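PDB 5EY7: fructokinase, which probably transfers a phosphate group from ATP to fructose as a sugar kinase of the PfkB family. Local coordinates for residues C142-A147 with E177-E182; F171-R176 with E204-F209. All coordinates share one frame; numbering follows the deposited sequence.

Interaction 1. Residues C142-A147 with E177-E182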
ATOM      1  N   CYS A 142       0.462  -7.627 -19.891  1.00 40.87           N
ATOM      2  CA  CYS A 142       1.384  -8.083 -18.859  1.00 40.02           C
ATOM      3  C   CYS A 142       0.758  -9.242 -18.082  1.00 40.67           C
ATOM      4  O   CYS A 142      -0.452  -9.289 -17.897  1.00 40.95           O
ATOM      5  CB  CYS A 142       1.750  -6.935 -17.914  1.00 39.72           C
ATOM      6  SG  CYS A 142       2.875  -7.384 -16.566  1.00 57.21           S
ATOM      7  N   SER A 143       1.595 -10.164 -17.616  1.00 41.40           N
ATOM      8  CA  SER A 143       1.131 -11.385 -16.962  1.00 43.78           C
ATOM      9  C   SER A 143       0.372 -11.129 -15.666  1.00 43.39           C
ATOM     10  O   SER A 143      -0.328 -12.008 -15.175  1.00 43.12           O
ATOM     11  CB  SER A 143       2.314 -12.312 -16.683  1.00 47.43           C
ATOM     12  OG  SER A 143       3.021 -11.899 -15.534  1.00 51.06           O
ATOM     13  N   ILE A 144       0.528  -9.931 -15.111  1.00 42.10           N
ATOM     14  CA  ILE A 144      -0.180  -9.548 -13.896  1.00 43.52           C
ATOM     15  C   ILE A 144      -1.688  -9.524 -14.149  1.00 42.32           C
ATOM     16  O   ILE A 144      -2.491  -9.724 -13.236  1.00 45.38           O
ATOM     17  CB  ILE A 144       0.303  -8.165 -13.377  1.00 43.93           C
ATOM     18  CG1 ILE A 144       1.786  -8.225 -13.015  1.00 46.04           C
ATOM     19  CG2 ILE A 144      -0.500  -7.711 -12.168  1.00 43.79           C
ATOM     20  CD1 ILE A 144       2.313  -6.947 -12.395  1.00 47.22           C
ATOM     21  N   ALA A 145      -2.068  -9.306 -15.402  1.00 38.04           N
ATOM     22  CA  ALA A 145      -3.473  -9.256 -15.779  1.00 36.20           C
ATOM     23  C   ALA A 145      -4.127 -10.642 -15.771  1.00 37.03           C
ATOM     24  O   ALA A 145      -5.351 -10.750 -15.776  1.00 35.62           O
ATOM     25  CB  ALA A 145      -3.622  -8.607 -17.143  1.00 31.09           C
ATOM     26  N   LEU A 146      -3.311 -11.694 -15.757  1.00 37.77           N
ATOM     27  CA  LEU A 146      -3.820 -13.065 -15.749  1.00 39.50           C
ATOM     28  C   LEU A 146      -3.863 -13.641 -14.336  1.00 42.22           C
ATOM     29  O   LEU A 146      -4.233 -14.799 -14.139  1.00 40.13           O
ATOM     30  CB  LEU A 146      -2.959 -13.965 -16.638  1.00 39.38           C
ATOM     31  CG  LEU A 146      -2.520 -13.442 -18.008  1.00 39.61           C
ATOM     32  CD1 LEU A 146      -1.595 -14.449 -18.689  1.00 39.91           C
ATOM     33  CD2 LEU A 146      -3.723 -13.131 -18.887  1.00 37.47           C
ATOM     34  N   ALA A 147      -3.494 -12.823 -13.356  1.00 45.10           N
ATOM     35  CA  ALA A 147      -3.320 -13.291 -11.983  1.00 47.69           C
ATOM     36  C   ALA A 147      -4.604 -13.824 -11.351  1.00 47.89           C
ATOM     37  O   ALA A 147      -4.630 -14.931 -10.832  1.00 50.02           O
ATOM     38  CB  ALA A 147      -2.744 -12.170 -11.123  1.00 49.15           C
ATOM     39  N   GLU A 177       4.899 -13.032  -8.428  1.00 73.57           N
ATOM     40  CA  GLU A 177       4.089 -14.078  -7.823  1.00 70.84           C
ATOM     41  C   GLU A 177       3.210 -13.566  -6.685  1.00 67.76           C
ATOM     42  O   GLU A 177       2.198 -14.181  -6.354  1.00 66.48           O
ATOM     43  CB  GLU A 177       4.995 -15.202  -7.322  1.00 75.29           C
ATOM     44  CG  GLU A 177       4.299 -16.539  -7.177  1.00 77.21           C
ATOM     45  CD  GLU A 177       5.266 -17.681  -6.930  1.00 81.77           C
ATOM     46  OE1 GLU A 177       6.274 -17.469  -6.219  1.00 85.36           O
ATOM     47  OE2 GLU A 177       5.018 -18.788  -7.453  1.00 81.65           O
ATOM     48  N   GLU A 178       3.594 -12.432  -6.105  1.00 67.18           N
ATOM     49  CA  GLU A 178       2.898 -11.864  -4.952  1.00 67.62           C
ATOM     50  C   GLU A 178       1.415 -11.608  -5.205  1.00 65.59           C
ATOM     51  O   GLU A 178       0.579 -11.860  -4.341  1.00 65.93           O
ATOM     52  CB  GLU A 178       3.560 -10.552  -4.520  1.00 69.69           C
ATOM     53  CG  GLU A 178       4.913 -10.713  -3.849  1.00 73.68           C
ATOM     54  CD  GLU A 178       6.011 -11.100  -4.819  1.00 73.69           C
ATOM     55  OE1 GLU A 178       6.983 -11.747  -4.379  1.00 76.59           O
ATOM     56  OE2 GLU A 178       5.904 -10.757  -6.015  1.00 69.67           O
ATOM     57  N   VAL A 179       1.092 -11.102  -6.388  1.00 64.39           N
ATOM     58  CA  VAL A 179      -0.274 -10.695  -6.691  1.00 63.33           C
ATOM     59  C   VAL A 179      -1.169 -11.872  -7.061  1.00 62.38           C
ATOM     60  O   VAL A 179      -2.367 -11.701  -7.261  1.00 60.17           O
ATOM     61  CB  VAL A 179      -0.307  -9.666  -7.835  1.00 63.19           C
ATOM     62  CG1 VAL A 179       0.438  -8.406  -7.429  1.00 52.63           C
ATOM     63  CG2 VAL A 179       0.284 -10.263  -9.103  1.00 48.74           C
ATOM     64  N   TRP A 180      -0.587 -13.063  -7.158  1.00 63.52           N
ATOM     65  CA  TRP A 180      -1.358 -14.264  -7.463  1.00 62.04           C
ATOM     66  C   TRP A 180      -1.890 -14.900  -6.189  1.00 61.56           C
ATOM     67  O   TRP A 180      -1.121 -15.292  -5.319  1.00 64.91           O
ATOM     68  CB  TRP A 180      -0.508 -15.284  -8.226  1.00 62.99           C
ATOM     69  CG  TRP A 180      -0.140 -14.863  -9.612  1.00 61.54           C
ATOM     70  CD1 TRP A 180       0.681 -13.836  -9.958  1.00 62.24           C
ATOM     71  CD2 TRP A 180      -0.567 -15.471 -10.839  1.00 59.95           C
ATOM     72  NE1 TRP A 180       0.786 -13.757 -11.323  1.00 62.55           N
ATOM     73  CE2 TRP A 180       0.029 -14.749 -11.890  1.00 60.03           C
ATOM     74  CE3 TRP A 180      -1.398 -16.549 -11.154  1.00 59.11           C
ATOM     75  CZ2 TRP A 180      -0.175 -15.069 -13.231  1.00 58.84           C
ATOM     76  CZ3 TRP A 180      -1.603 -16.868 -12.484  1.00 58.82           C
ATOM     77  CH2 TRP A 180      -0.992 -16.131 -13.508  1.00 58.19           C
ATOM     78  N   SER A 181      -3.210 -15.002  -6.080  1.00 57.76           N
ATOM     79  CA  SER A 181      -3.819 -15.637  -4.914  1.00 60.51           C
ATOM     80  C   SER A 181      -3.619 -17.146  -4.961  1.00 62.48           C
ATOM     81  O   SER A 181      -3.708 -17.821  -3.944  1.00 64.30           O
ATOM     82  CB  SER A 181      -5.306 -15.296  -4.822  1.00 61.22           C
ATOM     83  OG  SER A 181      -6.088 -16.306  -5.412  1.00 62.87           O
ATOM     84  N   GLU A 182      -3.356 -17.667  -6.153  1.00 61.58           N
ATOM     85  CA  GLU A 182      -3.013 -19.073  -6.323  1.00 62.98           C
ATOM     86  C   GLU A 182      -1.738 -19.201  -7.151  1.00 63.24           C
ATOM     87  O   GLU A 182      -1.793 -19.515  -8.337  1.00 62.24           O
ATOM     88  CB  GLU A 182      -4.170 -19.839  -6.974  1.00 61.39           C
ATOM     89  CG  GLU A 182      -5.436 -19.916  -6.138  1.00 63.82           C
ATOM     90  CD  GLU A 182      -5.304 -20.850  -4.945  1.00 71.03           C
ATOM     91  OE1 GLU A 182      -4.343 -21.645  -4.910  1.00 73.46           O
ATOM     92  OE2 GLU A 182      -6.161 -20.783  -4.037  1.00 74.07           O
TER
HETATM   93  O   HOH W   1       2.936 -11.654 -12.206  1.00 42.32           O
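Ala147 sits over one face of the Trp180 indole, CA above the six-membered ring and CB above the pyrrole ring, and this pairing organises the contact. Its CA is 3.6 Å from the centroid of the Trp180 six-membered ring and only 8° off the ring normal, the geometry of a CH-pi interaction over the face. Ala147 CB is 3.9 Å from Trp180 CE2. A chi1 of -68° sets CG of Trp180 anti to the carbonyl carbon and brings the ring against Ala147, with its benzo end at the carbonyls of Ser143 and Leu146 in the short 3-10 segment 143-146. These two oxygens meet the ring obliquely: Ser143 O is 3.6 Å from Trp180 CZ2, and Leu146 O is also 3.6 Å from Trp180 CH2.

Beside the indole, Val179 supplies a smaller apolar patch. Its CG2 touches both Ile144 CG2 and Ala147 CB, each at 4.1 Å, and the side chains of Ile144 and Val179 cross at about a right angle. The edge of the indole is used differently: a water lying in the ring plane accepts from Trp180 NE1 at 3.1 Å and makes a weak bond to Ser143 OG.

Around this packing, Arg152 of helix 151-165 binds the Leu146 and Ala147 carbonyls, while Asn148 bridges Val179 O and Ser181 N. The Ile144 side chain also approaches Asp26 and Arg176, both of which bind fructose. The chemistry implies a buried joint between two loops, whose direct contacts are largely apolar and CH-pi, with polar ties supplied by Asn148, Arg152 and the water.

Interaction 2. Residues F171-R176 with E204-F209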
ATOM      1  N   PHE A 171       2.994  -9.797 -25.568  1.00 41.09           N
ATOM      2  CA  PHE A 171       2.876 -10.312 -24.217  1.00 43.88           C
ATOM      3  C   PHE A 171       4.208 -10.292 -23.478  1.00 45.83           C
ATOM      4  O   PHE A 171       5.226 -10.746 -23.988  1.00 45.70           O
ATOM      5  CB  PHE A 171       2.307 -11.729 -24.244  1.00 46.17           C
ATOM      6  CG  PHE A 171       2.077 -12.307 -22.883  1.00 50.32           C
ATOM      7  CD1 PHE A 171       1.086 -11.796 -22.059  1.00 51.20           C
ATOM      8  CD2 PHE A 171       2.844 -13.367 -22.427  1.00 52.91           C
ATOM      9  CE1 PHE A 171       0.866 -12.328 -20.803  1.00 52.06           C
ATOM     10  CE2 PHE A 171       2.630 -13.905 -21.169  1.00 53.51           C
ATOM     11  CZ  PHE A 171       1.639 -13.385 -20.356  1.00 52.75           C
ATOM     12  N   ASP A 172       4.182  -9.753 -22.266  1.00 48.56           N
ATOM     13  CA  ASP A 172       5.366  -9.682 -21.428  1.00 55.20           C
ATOM     14  C   ASP A 172       5.086 -10.344 -20.093  1.00 60.23           C
ATOM     15  O   ASP A 172       4.416  -9.768 -19.236  1.00 61.71           O
ATOM     16  CB  ASP A 172       5.806  -8.228 -21.237  1.00 57.30           C
ATOM     17  CG  ASP A 172       7.014  -8.095 -20.323  1.00 61.03           C
ATOM     18  OD1 ASP A 172       7.704  -9.107 -20.079  1.00 63.24           O
ATOM     19  OD2 ASP A 172       7.284  -6.971 -19.854  1.00 62.36           O
ATOM     20  N   PRO A 173       5.598 -11.575 -19.914  1.00 63.64           N
ATOM     21  CA  PRO A 173       5.452 -12.260 -18.626  1.00 66.99           C
ATOM     22  C   PRO A 173       6.265 -11.600 -17.515  1.00 71.23           C
ATOM     23  O   PRO A 173       7.167 -12.228 -16.971  1.00 73.27           O
ATOM     24  CB  PRO A 173       5.975 -13.674 -18.921  1.00 67.39           C
ATOM     25  CG  PRO A 173       6.896 -13.495 -20.083  1.00 67.35           C
ATOM     26  CD  PRO A 173       6.275 -12.426 -20.912  1.00 64.60           C
ATOM     27  N   ASN A 174       5.956 -10.345 -17.199  1.00 73.83           N
ATOM     28  CA  ASN A 174       6.601  -9.641 -16.093  1.00 77.42           C
ATOM     29  C   ASN A 174       6.215 -10.274 -14.762  1.00 76.05           C
ATOM     30  O   ASN A 174       5.266  -9.841 -14.115  1.00 74.34           O
ATOM     31  CB  ASN A 174       6.223  -8.157 -16.105  1.00 80.02           C
ATOM     32  CG  ASN A 174       7.418  -7.251 -16.319  1.00 85.58           C
ATOM     33  OD1 ASN A 174       8.478  -7.693 -16.762  1.00 88.46           O
ATOM     34  ND2 ASN A 174       7.251  -5.973 -16.003  1.00 86.88           N
ATOM     35  N   LEU A 175       6.956 -11.301 -14.364  1.00 79.03           N
ATOM     36  CA  LEU A 175       6.561 -12.148 -13.243  1.00 80.05           C
ATOM     37  C   LEU A 175       6.586 -11.460 -11.884  1.00 83.95           C
ATOM     38  O   LEU A 175       7.594 -10.892 -11.471  1.00 89.29           O
ATOM     39  CB  LEU A 175       7.450 -13.390 -13.181  1.00 80.76           C
ATOM     40  CG  LEU A 175       7.386 -14.317 -14.391  1.00 78.74           C
ATOM     41  CD1 LEU A 175       8.034 -15.648 -14.056  1.00 80.52           C
ATOM     42  CD2 LEU A 175       5.949 -14.504 -14.856  1.00 75.19           C
ATOM     43  N   ARG A 176       5.457 -11.531 -11.192  1.00 80.43           N
ATOM     44  CA  ARG A 176       5.353 -11.107  -9.802  1.00 80.68           C
ATOM     45  C   ARG A 176       4.364 -12.022  -9.100  1.00 74.93           C
ATOM     46  O   ARG A 176       3.152 -11.825  -9.175  1.00 72.01           O
ATOM     47  CB  ARG A 176       4.923  -9.641  -9.691  1.00 84.08           C
ATOM     48  CG  ARG A 176       6.072  -8.652  -9.841  1.00 89.96           C
ATOM     49  CD  ARG A 176       5.746  -7.553 -10.842  1.00 90.36           C
ATOM     50  NE  ARG A 176       6.884  -6.661 -11.041  1.00 94.83           N
ATOM     51  CZ  ARG A 176       6.871  -5.586 -11.821  1.00 95.45           C
ATOM     52  NH1 ARG A 176       5.772  -5.253 -12.486  1.00 93.48           N
ATOM     53  NH2 ARG A 176       7.961  -4.840 -11.935  1.00 97.98           N
ATOM     54  N   GLU A 204      16.171 -13.696 -19.298  1.00 83.99           N
ATOM     55  CA  GLU A 204      16.906 -14.952 -19.318  1.00 89.08           C
ATOM     56  C   GLU A 204      16.437 -15.865 -18.191  1.00 91.84           C
ATOM     57  O   GLU A 204      16.404 -17.080 -18.349  1.00 91.91           O
ATOM     58  CB  GLU A 204      18.409 -14.711 -19.212  1.00 92.71           C
ATOM     59  CG  GLU A 204      18.785 -13.539 -18.335  1.00 94.33           C
ATOM     60  CD  GLU A 204      19.571 -12.490 -19.093  1.00 94.97           C
ATOM     61  OE1 GLU A 204      19.259 -11.290 -18.942  1.00 94.07           O
ATOM     62  OE2 GLU A 204      20.503 -12.868 -19.836  1.00 96.34           O
ATOM     63  N   GLU A 205      16.051 -15.279 -17.061  1.00 94.49           N
ATOM     64  CA  GLU A 205      15.577 -16.071 -15.930  1.00 96.60           C
ATOM     65  C   GLU A 205      14.082 -16.361 -16.043  1.00 91.31           C
ATOM     66  O   GLU A 205      13.578 -17.288 -15.414  1.00 92.80           O
ATOM     67  CB  GLU A 205      15.886 -15.373 -14.599  1.00101.28           C
ATOM     68  CG  GLU A 205      14.856 -14.342 -14.157  1.00102.21           C
ATOM     69  CD  GLU A 205      14.558 -14.420 -12.667  1.00107.55           C
ATOM     70  OE1 GLU A 205      14.897 -13.462 -11.938  1.00110.67           O
ATOM     71  OE2 GLU A 205      13.985 -15.440 -12.224  1.00108.40           O
ATOM     72  N   GLU A 206      13.376 -15.575 -16.848  1.00 82.75           N
ATOM     73  CA  GLU A 206      11.950 -15.810 -17.063  1.00 76.30           C
ATOM     74  C   GLU A 206      11.727 -17.029 -17.940  1.00 73.93           C
ATOM     75  O   GLU A 206      10.968 -17.931 -17.588  1.00 75.04           O
ATOM     76  CB  GLU A 206      11.284 -14.591 -17.697  1.00 72.58           C
ATOM     77  CG  GLU A 206      10.976 -13.482 -16.719  1.00 71.38           C
ATOM     78  CD  GLU A 206      10.497 -12.222 -17.404  1.00 67.44           C
ATOM     79  OE1 GLU A 206       9.971 -11.334 -16.708  1.00 66.79           O
ATOM     80  OE2 GLU A 206      10.647 -12.120 -18.639  1.00 64.89           O
ATOM     81  N   LEU A 207      12.404 -17.045 -19.083  1.00 70.08           N
ATOM     82  CA  LEU A 207      12.356 -18.165 -20.010  1.00 67.04           C
ATOM     83  C   LEU A 207      12.776 -19.465 -19.331  1.00 69.00           C
ATOM     84  O   LEU A 207      12.264 -20.537 -19.651  1.00 68.21           O
ATOM     85  CB  LEU A 207      13.255 -17.880 -21.208  1.00 65.03           C
ATOM     86  CG  LEU A 207      13.367 -18.968 -22.272  1.00 64.82           C
ATOM     87  CD1 LEU A 207      12.001 -19.270 -22.865  1.00 62.93           C
ATOM     88  CD2 LEU A 207      14.347 -18.546 -23.352  1.00 63.75           C
ATOM     89  N   GLN A 208      13.708 -19.359 -18.390  1.00 71.23           N
ATOM     90  CA  GLN A 208      14.183 -20.515 -17.638  1.00 74.38           C
ATOM     91  C   GLN A 208      13.096 -21.070 -16.729  1.00 72.35           C
ATOM     92  O   GLN A 208      12.815 -22.266 -16.746  1.00 72.04           O
ATOM     93  CB  GLN A 208      15.411 -20.145 -16.807  1.00 78.90           C
ATOM     94  CG  GLN A 208      16.693 -20.071 -17.606  1.00 82.53           C
ATOM     95  CD  GLN A 208      17.863 -19.556 -16.791  1.00 87.64           C
ATOM     96  OE1 GLN A 208      17.688 -19.049 -15.682  1.00 89.03           O
ATOM     97  NE2 GLN A 208      19.066 -19.689 -17.336  1.00 90.37           N
ATOM     98  N   PHE A 209      12.483 -20.189 -15.949  1.00 71.06           N
ATOM     99  CA  PHE A 209      11.452 -20.580 -15.000  1.00 72.97           C
ATOM    100  C   PHE A 209      10.250 -21.221 -15.678  1.00 71.01           C
ATOM    101  O   PHE A 209       9.707 -22.206 -15.183  1.00 73.36           O
ATOM    102  CB  PHE A 209      10.997 -19.365 -14.195  1.00 74.16           C
ATOM    103  CG  PHE A 209      10.098 -19.706 -13.047  1.00 78.17           C
ATOM    104  CD1 PHE A 209      10.624 -19.927 -11.786  1.00 82.24           C
ATOM    105  CD2 PHE A 209       8.729 -19.804 -13.224  1.00 77.22           C
ATOM    106  CE1 PHE A 209       9.803 -20.244 -10.724  1.00 83.70           C
ATOM    107  CE2 PHE A 209       7.900 -20.122 -12.166  1.00 79.10           C
ATOM    108  CZ  PHE A 209       8.438 -20.341 -10.914  1.00 81.85           C
TER
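Glu206 reaches from the helix to the backbone of Pro173 and Asn174, and its carboxylate meets a group of oxygens there. Its OE1 lies 3.0 Å from Pro173 O, but two acceptors meet there, so the pair is a close approach and no hydrogen bond as modelled. Asn174 OD1 is 3.9 Å from Glu206 OE1, with the amide and carboxylate planes 71° apart. Asp172 OD1 stands 4.5 Å from Glu206 OE2, placing like charges near each other. The Glu206 chain is extended beyond CG (chi2 172°), which carries the carboxylate out to the bend after strand 168-172. Pro173 and Asn174 are each the centre of an inverse gamma turn in that bend.

Hydrogen bonding to the carboxylate comes from beside the helical segment: OE2 accepts from the backbone N of Ser203, immediately before residues 204-209.

Apolar packing lies to the side. Leu175 CG is 4.4 Å from the aliphatic CG of Glu206, and Leu175 CD1 meets the Phe209 ring obliquely, 4.3 Å from Phe209 CD2. Leu175 and Pro173 also pack on helix 186-194.

Asn174 is a calcium ligand and Arg176 binds fructose, so the bend belongs to the active-site region. Oxygens of Pro173, Asn174 and Asp172 gather near the carboxylate, an arrangement consistent with a site for a cation or its water shell, as the NxxE glutamate has in relatives.

In the fold
Both contacts stand at the C-terminal ends of parallel strands in the large mixed sheet, their centres about 12 Å apart, and their segments alternate along the chain. They share one connection: residues 171-176 run directly into 177-182, so the loop after strand 168-172 meets the 3-10 turn in interaction 1 and helix 204-211 in interaction 2. The two also touch, with a probable hydrogen bond from Ser143 N to Asp172 O at 3.3 Å. Interaction 1 is buried and chiefly aromatic and aliphatic. Interaction 2 is partly buried, brings acidic and amide oxygens together, includes the calcium-binding Asn174, and confines its apolar packing to a more exposed margin; both lie near fructose-binding residues.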